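Neural-cadherin (Drosophila melanogaster, PDB 3UBF) mediates calcium-dependent, preferentially homophilic cell-cell adhesion as a cadherin of the cell membrane, this chain being three consecutive domains of its ectodomain. Local coordinates at residues W58-L63 and V96-D101; S22-E27 and Q90-L95; R109-Q114 and P199-S204; V44-N49 and I69-I74. One frame throughout, in Å; residues are numbered along the deposited sequence.

Contact 1: W58-L63 and V96-D101; sequences WDYEEL and VKDVND. With ZN (zinc ion), chain B; ZN (zinc ion), chain H; CA (calcium ion), chain T.
Tyr60 and Asp98 meet side chain to side chain at the metal-binding end of a cadherin domain. Tyr60 is the middle residue of the Asp-Xaa-Glu motif, Asp59 to Glu61. Asp98 opens the Asp-Xaa-Asn-Asp linker motif, which runs to Asp101. The Tyr60 side chain leaves a short 3-10 turn with CG anti to the backbone N (chi1 176°). Asp98 CB lies over the centre of one ring face, 3.4 Å from the Tyr60 ring centroid, in a CH-pi contact. The two side chains cross at about a right angle, and ring and carboxylate planes are 40° apart. Val96 O comes in the ring plane to the edge, 3.2 Å from Tyr60 CE1. Lys67 adds a cation-pi contact. An alanine in place of Tyr60 would probably leave Asp98 CB without the ring it packs on and open a gap beside Val96 CG1. Next to the ring, Leu63 CD1 packs on Val96 CB at 3.7 Å. Glu61 is bent at chi2 and brings both carboxylate oxygens to metals. Its OE1 binds the calcium ion at 2.3 Å, and its OE2 binds a zinc ion at 1.9 Å. Glu13 and Asp138 also bind this calcium, and Asp136 also binds this zinc. Glu61 OE2 and Asp98 OD2 are 2.9 Å apart, their carboxylate planes turned 85°. The shared zinc probably offsets their repulsion. Asp98 grips that zinc unevenly, OD2 at 2.0 Å and OD1 at 2.6 Å.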
# COMPACT_ATOMS: atom_id res chain seq x y z
N TRP A 58 17.81 -6.29 -17.68
CA TRP A 58 17.17 -4.98 -17.75
C TRP A 58 16.75 -4.43 -16.40
O TRP A 58 16.15 -5.14 -15.58
CB TRP A 58 15.98 -5.03 -18.70
CG TRP A 58 16.41 -5.23 -20.11
CD1 TRP A 58 17.69 -5.39 -20.57
CD2 TRP A 58 15.56 -5.31 -21.26
NE1 TRP A 58 17.68 -5.56 -21.92
CE2 TRP A 58 16.39 -5.52 -22.38
CE3 TRP A 58 14.17 -5.23 -21.45
CZ2 TRP A 58 15.89 -5.65 -23.67
CZ3 TRP A 58 13.68 -5.36 -22.74
CH2 TRP A 58 14.53 -5.57 -23.84
N ASP A 59 17.08 -3.17 -16.16
CA ASP A 59 16.74 -2.48 -14.94
C ASP A 59 16.29 -1.07 -15.30
O ASP A 59 17.09 -0.20 -15.61
CB ASP A 59 17.93 -2.48 -13.99
CG ASP A 59 17.61 -1.91 -12.64
OD1 ASP A 59 16.46 -1.46 -12.41
OD2 ASP A 59 18.53 -1.91 -11.79
N TYR A 60 14.97 -0.90 -15.30
CA TYR A 60 14.30 0.34 -15.70
C TYR A 60 14.84 1.57 -14.99
O TYR A 60 15.04 2.62 -15.60
CB TYR A 60 12.80 0.17 -15.43
CG TYR A 60 11.96 1.38 -15.70
CD1 TYR A 60 11.36 1.58 -16.94
CD2 TYR A 60 11.71 2.32 -14.68
CE1 TYR A 60 10.56 2.67 -17.18
CE2 TYR A 60 10.91 3.41 -14.92
CZ TYR A 60 10.34 3.59 -16.17
OH TYR A 60 9.56 4.70 -16.40
N GLU A 61 15.07 1.44 -13.68
CA GLU A 61 15.59 2.52 -12.85
C GLU A 61 16.97 2.96 -13.30
O GLU A 61 17.34 4.12 -13.14
CB GLU A 61 15.63 2.09 -11.37
CG GLU A 61 14.27 2.01 -10.68
CD GLU A 61 13.41 0.83 -11.13
OE1 GLU A 61 13.84 0.00 -11.97
OE2 GLU A 61 12.28 0.71 -10.63
N GLU A 62 17.73 2.02 -13.87
CA GLU A 62 19.09 2.29 -14.34
C GLU A 62 19.17 2.92 -15.74
O GLU A 62 20.24 3.39 -16.15
CB GLU A 62 19.98 1.04 -14.23
CG GLU A 62 20.52 0.84 -12.81
CD GLU A 62 21.30 -0.46 -12.61
OE1 GLU A 62 21.95 -0.96 -13.57
OE2 GLU A 62 21.27 -0.98 -11.47
N LEU A 63 18.04 2.94 -16.46
CA LEU A 63 17.95 3.59 -17.77
C LEU A 63 17.90 5.11 -17.62
O LEU A 63 17.48 5.63 -16.57
CB LEU A 63 16.72 3.11 -18.54
CG LEU A 63 16.53 1.60 -18.75
CD1 LEU A 63 15.26 1.32 -19.49
CD2 LEU A 63 17.71 1.02 -19.50
N VAL A 96 10.96 0.65 -22.55
CA VAL A 96 10.89 -0.31 -21.43
C VAL A 96 9.85 0.13 -20.41
O VAL A 96 9.86 1.26 -19.92
CB VAL A 96 12.27 -0.49 -20.73
CG1 VAL A 96 12.18 -1.46 -19.53
CG2 VAL A 96 13.32 -0.96 -21.73
N LYS A 97 8.94 -0.78 -20.10
CA LYS A 97 7.89 -0.53 -19.13
C LYS A 97 8.22 -1.19 -17.80
O LYS A 97 8.51 -2.38 -17.73
CB LYS A 97 6.54 -1.03 -19.67
CG LYS A 97 5.52 0.07 -20.03
CD LYS A 97 6.10 1.22 -20.88
CE LYS A 97 5.04 2.30 -21.17
NZ LYS A 97 4.36 2.88 -19.95
N ASP A 98 8.23 -0.38 -16.75
CA ASP A 98 8.41 -0.86 -15.39
C ASP A 98 7.03 -1.26 -14.86
O ASP A 98 6.26 -0.40 -14.41
CB ASP A 98 9.02 0.24 -14.53
CG ASP A 98 9.58 -0.26 -13.24
OD1 ASP A 98 9.52 -1.49 -12.99
OD2 ASP A 98 10.09 0.57 -12.45
N VAL A 99 6.69 -2.54 -14.94
CA VAL A 99 5.31 -2.97 -14.63
C VAL A 99 5.05 -3.09 -13.11
O VAL A 99 3.91 -3.29 -12.68
CB VAL A 99 4.86 -4.25 -15.42
N ASN A 100 6.12 -2.95 -12.33
CA ASN A 100 6.07 -2.94 -10.88
C ASN A 100 5.78 -1.51 -10.36
O ASN A 100 5.46 -1.30 -9.18
CB ASN A 100 7.41 -3.42 -10.30
CG ASN A 100 8.02 -4.62 -11.06
OD1 ASN A 100 7.84 -4.78 -12.28
ND2 ASN A 100 8.77 -5.44 -10.34
N ASP A 101 5.89 -0.55 -11.27
CA ASP A 101 5.87 0.88 -10.94
C ASP A 101 4.44 1.37 -10.66
O ASP A 101 3.82 1.98 -11.52
CB ASP A 101 6.51 1.67 -12.09
CG ASP A 101 6.94 3.08 -11.70
OD1 ASP A 101 6.60 3.53 -10.58
OD2 ASP A 101 7.61 3.75 -12.51
ZN ZN B . 10.95 -0.59 -11.04
ZN ZN H . 17.72 -1.78 -9.82
CA CA T . 13.75 -2.20 -11.47
O HOH W 1 11.26 -2.13 -11.12
O HOH W 2 17.32 -3.76 -9.20
O HOH W 3 18.13 -0.03 -9.78
O HOH W 4 14.47 -4.37 -11.44

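Contact 2: S22-E27 and Q90-L95; sequences SVFQLE and QRVIIL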
# COMPACT_ATOMS: atom_id res chain seq x y z
N SER A 22 16.69 -13.90 -26.27
CA SER A 22 16.35 -13.23 -27.51
C SER A 22 15.01 -12.55 -27.32
O SER A 22 13.99 -13.21 -27.17
CB SER A 22 16.26 -14.22 -28.67
OG SER A 22 17.54 -14.45 -29.21
N VAL A 23 15.02 -11.22 -27.33
CA VAL A 23 13.80 -10.47 -27.08
C VAL A 23 12.98 -10.33 -28.36
O VAL A 23 11.78 -10.61 -28.39
CB VAL A 23 14.08 -9.09 -26.44
CG1 VAL A 23 12.78 -8.47 -25.94
CG2 VAL A 23 15.05 -9.25 -25.26
N PHE A 24 13.64 -9.90 -29.42
CA PHE A 24 12.94 -9.77 -30.68
C PHE A 24 13.93 -9.87 -31.82
O PHE A 24 15.14 -9.70 -31.65
CB PHE A 24 12.10 -8.48 -30.74
CG PHE A 24 12.92 -7.22 -30.75
CD1 PHE A 24 13.15 -6.54 -31.95
CD2 PHE A 24 13.45 -6.70 -29.57
CE1 PHE A 24 13.91 -5.35 -31.97
CE2 PHE A 24 14.21 -5.53 -29.58
CZ PHE A 24 14.44 -4.85 -30.77
N GLN A 25 13.36 -10.17 -32.98
CA GLN A 25 14.06 -10.31 -34.23
C GLN A 25 13.94 -9.00 -35.03
O GLN A 25 12.83 -8.56 -35.33
CB GLN A 25 13.43 -11.48 -35.00
CG GLN A 25 14.00 -11.76 -36.38
CD GLN A 25 15.43 -12.19 -36.31
OE1 GLN A 25 15.72 -13.31 -35.88
NE2 GLN A 25 16.35 -11.30 -36.70
N LEU A 26 15.07 -8.38 -35.33
CA LEU A 26 15.10 -7.28 -36.28
C LEU A 26 14.83 -7.81 -37.69
O LEU A 26 15.37 -8.86 -38.08
CB LEU A 26 16.45 -6.59 -36.24
CG LEU A 26 16.67 -5.62 -35.09
CD1 LEU A 26 18.15 -5.29 -34.95
CD2 LEU A 26 15.84 -4.36 -35.29
N GLU A 27 13.99 -7.10 -38.44
CA GLU A 27 13.59 -7.56 -39.76
C GLU A 27 14.64 -7.19 -40.79
O GLU A 27 15.37 -6.20 -40.64
CB GLU A 27 12.25 -6.96 -40.19
CG GLU A 27 11.18 -6.94 -39.11
CD GLU A 27 11.16 -5.62 -38.37
OE1 GLU A 27 12.24 -5.17 -37.92
OE2 GLU A 27 10.06 -5.04 -38.23
N GLN A 90 19.97 1.59 -38.97
CA GLN A 90 18.65 1.67 -38.38
C GLN A 90 18.71 1.86 -36.87
O GLN A 90 19.39 1.12 -36.15
CB GLN A 90 17.84 0.42 -38.70
CG GLN A 90 16.36 0.55 -38.38
CD GLN A 90 15.68 -0.79 -38.36
OE1 GLN A 90 16.33 -1.82 -38.23
NE2 GLN A 90 14.36 -0.79 -38.48
N ARG A 91 17.98 2.87 -36.41
CA ARG A 91 17.87 3.16 -35.00
C ARG A 91 16.83 2.22 -34.39
O ARG A 91 15.78 1.96 -34.98
CB ARG A 91 17.47 4.62 -34.81
CG ARG A 91 17.66 5.13 -33.40
CD ARG A 91 17.29 6.60 -33.36
NE ARG A 91 17.31 7.13 -32.00
CZ ARG A 91 17.05 8.39 -31.68
NH1 ARG A 91 16.74 9.28 -32.61
NH2 ARG A 91 17.09 8.76 -30.41
N VAL A 92 17.16 1.69 -33.21
CA VAL A 92 16.22 0.87 -32.46
C VAL A 92 15.94 1.52 -31.11
O VAL A 92 16.87 1.85 -30.36
CB VAL A 92 16.71 -0.58 -32.28
CG1 VAL A 92 15.60 -1.47 -31.74
CG2 VAL A 92 17.22 -1.15 -33.60
N ILE A 93 14.66 1.72 -30.83
CA ILE A 93 14.21 2.30 -29.56
C ILE A 93 13.27 1.31 -28.90
O ILE A 93 12.12 1.17 -29.32
CB ILE A 93 13.48 3.66 -29.74
CG1 ILE A 93 14.27 4.61 -30.67
CG2 ILE A 93 13.26 4.33 -28.39
CD1 ILE A 93 13.60 5.98 -30.88
N ILE A 94 13.77 0.62 -27.88
CA ILE A 94 12.93 -0.27 -27.09
C ILE A 94 12.42 0.55 -25.93
O ILE A 94 13.18 0.89 -25.02
CB ILE A 94 13.73 -1.46 -26.53
CG1 ILE A 94 14.34 -2.31 -27.66
CG2 ILE A 94 12.84 -2.33 -25.62
CD1 ILE A 94 15.48 -3.21 -27.18
N LEU A 95 11.14 0.90 -25.95
CA LEU A 95 10.52 1.52 -24.79
C LEU A 95 10.34 0.45 -23.72
O LEU A 95 9.66 -0.54 -23.96
CB LEU A 95 9.18 2.14 -25.15
CG LEU A 95 8.50 2.90 -23.99
CD1 LEU A 95 9.30 4.15 -23.59
CD2 LEU A 95 7.05 3.25 -24.32
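Phe24 reaches Val92 and Ile94 with its CG between the backbone N and the carbonyl carbon (chi1 67°), the crowded position. From the other strand, Ile94 chi2 (161°) extends CD1 toward the ring. The two methyls of Val92 serve different partners: CG1 meets Phe24 and CG2 meets Leu26. The Phe24 ring offers its rim and not its face. Ile94 CD1 lies in the ring plane, 3.6 Å from Phe24 CE2, and the two side chains meet tip to tip. Val92 CG1 also comes near the ring plane, 3.7 Å from Phe24 CZ, but these side chains slide past each other in opposite directions. The strands 22-25 and 88-97 belong to the two facing sheets of the cadherin beta sandwich, and the contact is part of the core between them. Further along, Leu26 and Val92 reach toward each other tip to tip, with Leu26 CD2 3.9 Å from Val92 CG2. The same Leu26 CD2 lies 3.9 Å from Gln90 OE1, as the Gln90 chain passes it in the opposite direction. The other end of that amide, Gln90 NE2, is hydrogen-bonded to Pro5 O. Val52 lines the Phe24 and Leu26 side chains from within their own sheet. On the outer side, Gln25 NE2 donates to Leu26 O at 3.0 Å and also bonds to Asn49 O.

Contact 3: R109-Q114 and P199-S204; sequences RPLPMQ and PEERLS. With ZN (zinc ion), chain J.
Met113 stretches its side chain past Glu201, which is bent. The Met113 CG is anti to the carbonyl carbon (chi1 -75°), and the chain runs extended beyond it. Glu201 turns at chi2 (-66°). The two side chains cross at about a right angle, with Met113 SD and CE both 4.1 Å from Glu201 CB. Leu203 CD1 packs on Met113 CB at 3.8 Å. Phe128 and Leu130 of the opposing sheet and Val181 surround Met113 in the core. Strands 113-117 and 201-207 are neighbours in one sheet of the second cadherin domain and run parallel here. Gln114 pairs with Ser204, and Ser204 N donates to Met113 O at 3.0 Å. The Ser204 OG has partners elsewhere, Glu176 and Arg210. One water bridges the two segments beside Met113. It accepts from Met113 N at 2.8 Å and donates to Glu201 OE1 at 2.6 Å and Arg202 O at 2.7 Å. Glu201 OE1 also takes a weak bond from Arg202 N. The water thus gives Met113 N an acceptor and ties it to Glu201 OE1 and Arg202 O, in place of a direct bond between the strands.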
# COMPACT_ATOMS: atom_id res chain seq x y z
N ARG A 109 -1.81 1.10 10.20
CA ARG A 109 -3.16 0.74 10.59
C ARG A 109 -3.34 0.98 12.10
O ARG A 109 -2.38 0.86 12.86
CB ARG A 109 -3.50 -0.70 10.19
CG ARG A 109 -3.60 -0.96 8.65
CD ARG A 109 -4.73 -0.15 7.98
NE ARG A 109 -4.86 -0.42 6.55
CZ ARG A 109 -4.17 0.21 5.59
NH1 ARG A 109 -3.30 1.15 5.89
NH2 ARG A 109 -4.34 -0.09 4.32
N PRO A 110 -4.56 1.38 12.53
CA PRO A 110 -5.76 1.66 11.73
C PRO A 110 -5.64 2.97 10.99
O PRO A 110 -4.76 3.77 11.31
CB PRO A 110 -6.86 1.81 12.79
CG PRO A 110 -6.27 1.24 14.05
CD PRO A 110 -4.83 1.55 13.96
N LEU A 111 -6.49 3.16 9.99
CA LEU A 111 -6.65 4.46 9.36
C LEU A 111 -8.01 4.98 9.78
O LEU A 111 -8.95 4.18 9.97
CB LEU A 111 -6.54 4.36 7.83
CG LEU A 111 -5.13 4.04 7.31
CD1 LEU A 111 -5.17 3.84 5.81
CD2 LEU A 111 -4.10 5.11 7.68
N PRO A 112 -8.14 6.31 9.96
CA PRO A 112 -7.12 7.35 9.80
C PRO A 112 -6.01 7.27 10.85
O PRO A 112 -6.21 6.74 11.95
CB PRO A 112 -7.90 8.66 9.97
CG PRO A 112 -9.33 8.30 9.75
CD PRO A 112 -9.46 6.90 10.28
N MET A 113 -4.85 7.80 10.48
CA MET A 113 -3.68 7.82 11.33
C MET A 113 -3.93 8.54 12.65
O MET A 113 -4.31 9.72 12.66
CB MET A 113 -2.53 8.48 10.59
CG MET A 113 -1.90 7.59 9.52
SD MET A 113 -0.75 8.52 8.49
CE MET A 113 -0.38 7.26 7.27
N GLN A 114 -3.73 7.83 13.75
CA GLN A 114 -3.96 8.38 15.07
C GLN A 114 -2.79 8.08 16.01
O GLN A 114 -2.26 6.98 16.02
CB GLN A 114 -5.28 7.88 15.65
CG GLN A 114 -6.47 8.50 14.96
CD GLN A 114 -7.81 8.13 15.54
OE1 GLN A 114 -8.84 8.58 15.03
NE2 GLN A 114 -7.83 7.30 16.59
N PRO A 199 -1.47 9.02 -1.10
CA PRO A 199 -2.35 10.14 -0.81
C PRO A 199 -1.76 11.00 0.31
O PRO A 199 -0.88 10.54 1.06
CB PRO A 199 -3.62 9.46 -0.31
CG PRO A 199 -3.57 8.09 -0.88
CD PRO A 199 -2.13 7.72 -0.89
N GLU A 200 -2.24 12.23 0.42
CA GLU A 200 -1.89 13.10 1.53
C GLU A 200 -2.82 12.74 2.67
O GLU A 200 -3.97 13.17 2.69
CB GLU A 200 -2.05 14.56 1.14
CG GLU A 200 -1.26 14.89 -0.11
CD GLU A 200 -1.44 16.30 -0.57
OE1 GLU A 200 -2.26 17.04 0.02
OE2 GLU A 200 -0.76 16.68 -1.56
N GLU A 201 -2.31 11.93 3.59
CA GLU A 201 -3.09 11.44 4.72
C GLU A 201 -3.06 12.36 5.92
O GLU A 201 -2.08 13.07 6.16
CB GLU A 201 -2.60 10.05 5.16
CG GLU A 201 -3.22 8.88 4.39
CD GLU A 201 -4.72 8.70 4.63
OE1 GLU A 201 -5.32 9.38 5.50
OE2 GLU A 201 -5.32 7.88 3.91
N ARG A 202 -4.13 12.31 6.70
CA ARG A 202 -4.25 13.11 7.89
C ARG A 202 -3.83 12.33 9.13
O ARG A 202 -4.41 11.30 9.45
CB ARG A 202 -5.69 13.57 8.05
CG ARG A 202 -5.92 14.49 9.20
CD ARG A 202 -7.35 14.86 9.20
NE ARG A 202 -7.72 15.81 10.24
CZ ARG A 202 -8.07 15.48 11.48
NH1 ARG A 202 -8.05 14.21 11.88
NH2 ARG A 202 -8.42 16.44 12.34
N LEU A 203 -2.83 12.88 9.82
CA LEU A 203 -2.35 12.33 11.07
C LEU A 203 -2.84 13.22 12.22
O LEU A 203 -2.55 14.44 12.27
CB LEU A 203 -0.82 12.18 11.06
CG LEU A 203 -0.11 11.88 12.39
CD1 LEU A 203 -0.66 10.64 13.08
CD2 LEU A 203 1.39 11.75 12.20
N SER A 204 -3.60 12.59 13.10
CA SER A 204 -4.19 13.22 14.26
C SER A 204 -3.41 12.81 15.49
O SER A 204 -3.36 11.62 15.82
CB SER A 204 -5.65 12.78 14.40
OG SER A 204 -6.05 12.86 15.76
ZN ZN J . -1.80 18.19 -2.72
O HOH W 5 -4.75 9.04 7.99
O HOH W 6 -2.45 17.47 -5.01

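Contact 4: V44-N49 and I69-I74; sequences VTVETN and IDFWVI
Val44 sets one methyl over the ring of Phe71. Its CG2 lies 3.8 Å from the Phe71 ring centroid and 18° off the ring normal, offset toward the rim, in a CH-pi contact. The same Val44 CG2 touches Ile69 CG2 at 3.7 Å. Val46 follows two residues on. Its CG2 meets Phe71 CE2 at 3.7 Å and Val73 CG1 at 4.1 Å. Both valines approach Phe71 from the same side of its ring plane, Val44 over the face and Val46 obliquely near CE2. Phe71 CG lies between its backbone N and carbonyl carbon (chi1 60°), which carries CG toward strand 44-46. An alanine in place of Phe71 would probably leave the CG2 methyls of Val44 and Val46 without their aromatic partner and open a gap between the strands. In the next shell, Val52, Ile37 and Val92 also touch the ring. Backbone hydrogen bonds between Phe71 and Val92 hold strand 68-76 to strand 88-97, and Thr45 bonds to Arg53 in the other sheet. The strand axes of 44-46 and 69-74 approach to 9.4 Å and run nearly parallel, 11° apart. Such interleaved aliphatic and aromatic side chains, closing two sheets face to face, form the hydrophobic core of a cadherin beta sandwich.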
# COMPACT_ATOMS: atom_id res chain seq x y z
N VAL A 44 21.80 -4.54 -24.41
CA VAL A 44 21.51 -5.43 -25.52
C VAL A 44 22.74 -5.71 -26.36
O VAL A 44 23.56 -4.82 -26.56
CB VAL A 44 20.38 -4.88 -26.46
CG1 VAL A 44 19.01 -4.90 -25.78
CG2 VAL A 44 20.71 -3.48 -26.97
N THR A 45 22.86 -6.95 -26.83
CA THR A 45 23.75 -7.29 -27.94
C THR A 45 22.86 -7.56 -29.13
O THR A 45 21.68 -7.88 -28.97
CB THR A 45 24.60 -8.56 -27.68
OG1 THR A 45 23.75 -9.67 -27.40
CG2 THR A 45 25.56 -8.36 -26.53
N VAL A 46 23.43 -7.44 -30.33
CA VAL A 46 22.70 -7.75 -31.55
C VAL A 46 23.43 -8.87 -32.26
O VAL A 46 24.62 -8.75 -32.54
CB VAL A 46 22.57 -6.53 -32.47
CG1 VAL A 46 22.11 -6.95 -33.85
CG2 VAL A 46 21.59 -5.54 -31.88
N GLU A 47 22.72 -9.96 -32.53
CA GLU A 47 23.32 -11.09 -33.25
C GLU A 47 23.47 -10.76 -34.73
O GLU A 47 22.87 -9.81 -35.23
CB GLU A 47 22.48 -12.36 -33.09
CG GLU A 47 22.46 -12.94 -31.68
CD GLU A 47 23.77 -13.59 -31.26
OE1 GLU A 47 24.39 -13.07 -30.30
OE2 GLU A 47 24.19 -14.61 -31.87
N THR A 48 24.30 -11.55 -35.40
CA THR A 48 24.48 -11.46 -36.85
C THR A 48 23.15 -11.56 -37.61
O THR A 48 22.95 -10.86 -38.60
CB THR A 48 25.44 -12.56 -37.31
OG1 THR A 48 26.72 -12.33 -36.71
CG2 THR A 48 25.58 -12.58 -38.82
N ASN A 49 22.25 -12.41 -37.13
CA ASN A 49 20.95 -12.61 -37.77
C ASN A 49 19.89 -11.55 -37.41
O ASN A 49 18.74 -11.67 -37.82
CB ASN A 49 20.42 -14.02 -37.47
CG ASN A 49 20.03 -14.20 -35.99
OD1 ASN A 49 20.03 -13.24 -35.20
ND2 ASN A 49 19.69 -15.43 -35.62
N ILE A 69 15.93 1.54 -24.31
CA ILE A 69 17.18 0.98 -24.77
C ILE A 69 17.27 1.48 -26.20
O ILE A 69 16.50 1.06 -27.07
CB ILE A 69 17.23 -0.54 -24.61
CG1 ILE A 69 17.26 -0.88 -23.12
CG2 ILE A 69 18.48 -1.09 -25.27
CD1 ILE A 69 16.77 -2.24 -22.76
N ASP A 70 18.17 2.43 -26.40
CA ASP A 70 18.25 3.19 -27.64
C ASP A 70 19.61 2.92 -28.28
O ASP A 70 20.65 3.26 -27.73
CB ASP A 70 18.05 4.69 -27.36
CG ASP A 70 17.63 5.48 -28.61
OD1 ASP A 70 17.68 4.92 -29.73
OD2 ASP A 70 17.25 6.67 -28.48
N PHE A 71 19.58 2.30 -29.45
CA PHE A 71 20.82 1.91 -30.13
C PHE A 71 20.62 1.88 -31.63
O PHE A 71 19.50 1.91 -32.12
CB PHE A 71 21.31 0.55 -29.63
CG PHE A 71 20.34 -0.57 -29.85
CD1 PHE A 71 19.24 -0.73 -29.02
CD2 PHE A 71 20.52 -1.46 -30.91
CE1 PHE A 71 18.33 -1.78 -29.24
CE2 PHE A 71 19.62 -2.51 -31.13
CZ PHE A 71 18.52 -2.67 -30.29
N TRP A 72 21.74 1.82 -32.34
CA TRP A 72 21.74 1.76 -33.79
C TRP A 72 22.27 0.41 -34.26
O TRP A 72 23.05 -0.24 -33.56
CB TRP A 72 22.60 2.89 -34.36
CG TRP A 72 21.98 4.26 -34.30
CD1 TRP A 72 21.92 5.08 -33.23
CD2 TRP A 72 21.34 4.95 -35.38
NE1 TRP A 72 21.28 6.26 -33.56
CE2 TRP A 72 20.91 6.20 -34.88
CE3 TRP A 72 21.08 4.64 -36.72
CZ2 TRP A 72 20.24 7.14 -35.67
CZ3 TRP A 72 20.41 5.58 -37.51
CH2 TRP A 72 20.00 6.81 -36.98
N VAL A 73 21.84 -0.02 -35.43
CA VAL A 73 22.38 -1.22 -36.04
C VAL A 73 22.93 -0.90 -37.43
O VAL A 73 22.49 0.04 -38.09
CB VAL A 73 21.34 -2.36 -36.10
CG1 VAL A 73 20.79 -2.64 -34.70
CG2 VAL A 73 20.22 -2.02 -37.07
N ILE A 74 23.92 -1.68 -37.84
CA ILE A 74 24.48 -1.62 -39.19
C ILE A 74 24.04 -2.89 -39.90
O ILE A 74 24.18 -3.99 -39.36
CB ILE A 74 26.03 -1.46 -39.15
CG1 ILE A 74 26.42 0.02 -39.09
CG2 ILE A 74 26.70 -2.12 -40.36
CD1 ILE A 74 26.01 0.74 -37.82

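Overall arrangement
Contacts 1, 2 and 4 belong to the first cadherin domain of this chain. Contact 3 lies in the second domain, its centre about 31, 47 and 50 Å from the centres of contacts 1, 2 and 4. The centres of contacts 2 and 4 are about 7 Å apart, and both contacts join the same two sheets. Along the chain, contact 4 falls between the two segments of contact 2, and contact 1 interleaves with both. Neighbouring strands 68-76 and 88-97 tie the three together. The indole of Trp58 packs on Val23, Val44, Ile69 and Ile94, so the core runs on to the metal site of contact 1. That site also takes ligands from the second domain and joins the two.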